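Local atomic coordinates of putative uncharacterized protein (Bacteroides thetaiotaomicron, PDB entry 2RB5), a protein that probably acts as a magnesium-dependent phosphatase of the haloacid dehalogenase (HAD) superfamily. Residues Leu5-Asp10 with Leu37-Ala42. Residues are numbered along the deposited sequence; the frame is centred on the assembly and turned at random.
With MG (magnesium ion), chain B; WO6 (trioxido(oxo)tungsten), chain C.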
loop_
_atom_site.group_PDB
_atom_site.type_symbol
_atom_site.label_atom_id
_atom_site.label_comp_id
_atom_site.label_asym_id
_atom_site.label_seq_id
_atom_site.Cartn_x
_atom_site.Cartn_y
_atom_site.Cartn_z
ATOM N N LEU A 5 13.763 -6.590 1.786
ATOM C CA LEU A 5 12.800 -6.762 0.706
ATOM C C LEU A 5 11.519 -6.051 1.097
ATOM O O LEU A 5 11.014 -6.253 2.205
ATOM C CB LEU A 5 12.482 -8.231 0.475
ATOM C CG LEU A 5 13.683 -9.151 0.282
ATOM C CD1 LEU A 5 13.213 -10.580 0.101
ATOM C CD2 LEU A 5 14.556 -8.740 -0.879
ATOM N N PHE A 6 10.960 -5.251 0.189
ATOM C CA PHE A 6 9.725 -4.520 0.425
ATOM C C PHE A 6 8.682 -4.936 -0.584
ATOM O O PHE A 6 8.877 -4.703 -1.797
ATOM C CB PHE A 6 9.958 -2.994 0.296
ATOM C CG PHE A 6 10.884 -2.497 1.384
ATOM C CD1 PHE A 6 12.260 -2.431 1.198
ATOM C CD2 PHE A 6 10.369 -2.140 2.623
ATOM C CE1 PHE A 6 13.085 -2.007 2.237
ATOM C CE2 PHE A 6 11.187 -1.717 3.646
ATOM C CZ PHE A 6 12.561 -1.644 3.449
ATOM N N PHE A 7 7.604 -5.527 -0.122
ATOM C CA PHE A 7 6.575 -6.068 -0.993
ATOM C C PHE A 7 5.258 -5.323 -0.848
ATOM O O PHE A 7 4.656 -5.312 0.222
ATOM C CB PHE A 7 6.273 -7.526 -0.661
ATOM C CG PHE A 7 7.416 -8.471 -0.914
ATOM C CD1 PHE A 7 8.251 -8.882 0.119
ATOM C CD2 PHE A 7 7.657 -8.981 -2.182
ATOM C CE1 PHE A 7 9.303 -9.743 -0.119
ATOM C CE2 PHE A 7 8.706 -9.841 -2.411
ATOM C CZ PHE A 7 9.536 -10.223 -1.388
ATOM N N ASP A 8 4.767 -4.772 -1.971
ATOM C CA ASP A 8 3.344 -4.454 -2.068
ATOM C C ASP A 8 2.533 -5.752 -1.874
ATOM O O ASP A 8 3.027 -6.855 -2.123
ATOM C CB ASP A 8 3.103 -3.829 -3.426
ATOM C CG ASP A 8 1.650 -3.536 -3.712
ATOM O OD1 ASP A 8 1.145 -4.014 -4.746
ATOM O OD2 ASP A 8 1.057 -2.816 -2.863
ATOM N N ILE A 9 1.270 -5.583 -1.464
ATOM C CA ILE A 9 0.388 -6.742 -1.326
ATOM C C ILE A 9 -0.390 -6.993 -2.612
ATOM O O ILE A 9 -0.156 -7.993 -3.326
ATOM C CB ILE A 9 -0.588 -6.641 -0.134
ATOM C CG1 ILE A 9 0.153 -6.430 1.195
ATOM C CG2 ILE A 9 -1.436 -7.888 -0.087
ATOM C CD1 ILE A 9 -0.781 -6.093 2.347
ATOM N N ASP A 10 -1.343 -6.152 -2.941
ATOM C CA ASP A 10 -2.324 -6.464 -3.990
ATOM C C ASP A 10 -1.699 -6.351 -5.358
ATOM O O ASP A 10 -1.160 -5.343 -5.766
ATOM C CB ASP A 10 -3.500 -5.520 -3.860
ATOM C CG ASP A 10 -4.158 -5.689 -2.509
ATOM O OD1 ASP A 10 -4.812 -6.714 -2.282
ATOM O OD2 ASP A 10 -3.945 -4.784 -1.622
ATOM N N LEU A 37 17.309 -12.479 4.929
ATOM C CA LEU A 37 16.648 -11.282 4.380
ATOM C C LEU A 37 15.594 -10.834 5.391
ATOM O O LEU A 37 14.889 -11.643 5.968
ATOM C CB LEU A 37 15.963 -11.565 3.051
ATOM C CG LEU A 37 16.839 -11.592 1.799
ATOM C CD1 LEU A 37 17.493 -10.222 1.584
ATOM C CD2 LEU A 37 17.870 -12.697 1.821
ATOM N N LYS A 38 15.473 -9.521 5.531
ATOM C CA LYS A 38 14.340 -8.941 6.214
ATOM C C LYS A 38 13.240 -8.729 5.186
ATOM O O LYS A 38 13.483 -8.230 4.081
ATOM C CB LYS A 38 14.694 -7.649 6.933
ATOM C CG LYS A 38 15.838 -7.767 7.885
ATOM C CD LYS A 38 15.700 -8.856 8.936
ATOM C CE LYS A 38 16.826 -8.674 9.943
ATOM N NZ LYS A 38 16.898 -9.818 10.903
ATOM N N ILE A 39 12.027 -9.099 5.571
ATOM C CA ILE A 39 10.861 -9.094 4.678
ATOM C C ILE A 39 9.840 -8.138 5.216
ATOM O O ILE A 39 9.310 -8.320 6.321
ATOM C CB ILE A 39 10.289 -10.529 4.565
ATOM C CG1 ILE A 39 11.299 -11.473 3.908
ATOM C CG2 ILE A 39 8.973 -10.532 3.813
ATOM C CD1 ILE A 39 10.940 -12.920 3.885
ATOM N N PHE A 40 9.518 -7.116 4.430
ATOM C CA PHE A 40 8.616 -6.055 4.868
ATOM C C PHE A 40 7.435 -5.965 3.900
ATOM O O PHE A 40 7.575 -6.109 2.680
ATOM C CB PHE A 40 9.363 -4.719 4.888
ATOM C CG PHE A 40 10.519 -4.744 5.842
ATOM C CD1 PHE A 40 11.824 -4.736 5.378
ATOM C CD2 PHE A 40 10.294 -4.811 7.208
ATOM C CE1 PHE A 40 12.875 -4.812 6.293
ATOM C CE2 PHE A 40 11.329 -4.903 8.118
ATOM C CZ PHE A 40 12.623 -4.882 7.645
ATOM N N ILE A 41 6.275 -5.651 4.462
ATOM C CA ILE A 41 5.086 -5.293 3.687
ATOM C C ILE A 41 5.091 -3.787 3.474
ATOM O O ILE A 41 5.405 -3.031 4.397
ATOM C CB ILE A 41 3.838 -5.766 4.458
ATOM C CG1 ILE A 41 3.867 -7.289 4.634
ATOM C CG2 ILE A 41 2.570 -5.235 3.839
ATOM C CD1 ILE A 41 3.865 -8.074 3.344
ATOM N N ALA A 42 4.719 -3.348 2.263
ATOM C CA ALA A 42 4.605 -1.937 1.934
ATOM C C ALA A 42 3.320 -1.749 1.173
ATOM O O ALA A 42 3.285 -1.996 -0.054
ATOM C CB ALA A 42 5.840 -1.468 1.186
HETATM MG MG MG B . -0.528 -3.360 -5.779
HETATM W W WO6 C . -1.129 -2.429 -2.314
HETATM O O1 WO6 C . -2.825 -2.186 -1.704
HETATM O O2 WO6 C . -1.426 -2.911 -3.955
HETATM O O3 WO6 C . -0.792 -3.628 -1.185
HETATM O O4 WO6 C . -0.711 -0.833 -1.997
HETATM O O HOH W 1 0.244 -1.405 -5.849
HETATM O O HOH W 2 -2.152 -2.957 -6.981
#
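F6 and F40 lie side by side on one face of a parallel strand pair that, with the crossover through helix 23-34, forms the first beta-alpha-beta unit of the HAD Rossmann-like core. The two rings are nearly parallel, planes at 23°, but slid so far apart that they barely overlap; F40 reaches over a face of the F6 ring with CD1, 3.5 Å from F6 CE2. Flat, apolar rings suit this face, which helix 188-199 covers. F6 CG sits anti to its own carbonyl carbon (chi1 -65°), a turn that brings the ring's far end closer to F40 than its CB direction alone would suggest.

The opposite face carries L5, F7, I39 and I41, with L29 of helix 23-34 against F7 and I39. There I39 CG2 meets F7 CE1 obliquely at 4.0 Å, while the forked end of L5 fits against L37, CD2 lying 4.1 Å from L37 CD1. Exchanging L5 for an alanine would probably open a gap beside L37, whose CD1 would lose the contact with the L5 methyls. Between the faces, four backbone hydrogen bonds set the parallel register; F40 uses both its N and its O, to L5 O and F7 N.

Just past the strand, I9 CD1 still packs on I41 CG2 at 3.8 Å, and the chain turns into the metal site. Here the I9 and D10 amides both donate to O3 of the tungstate, probably a phosphate mimic. The D8 carboxylate bridges two centres: OD1 binds magnesium at 2.1 Å and is hydrogen-bonded by T12 OG1, and OD2 lies 2.3 Å from the tungsten atom W.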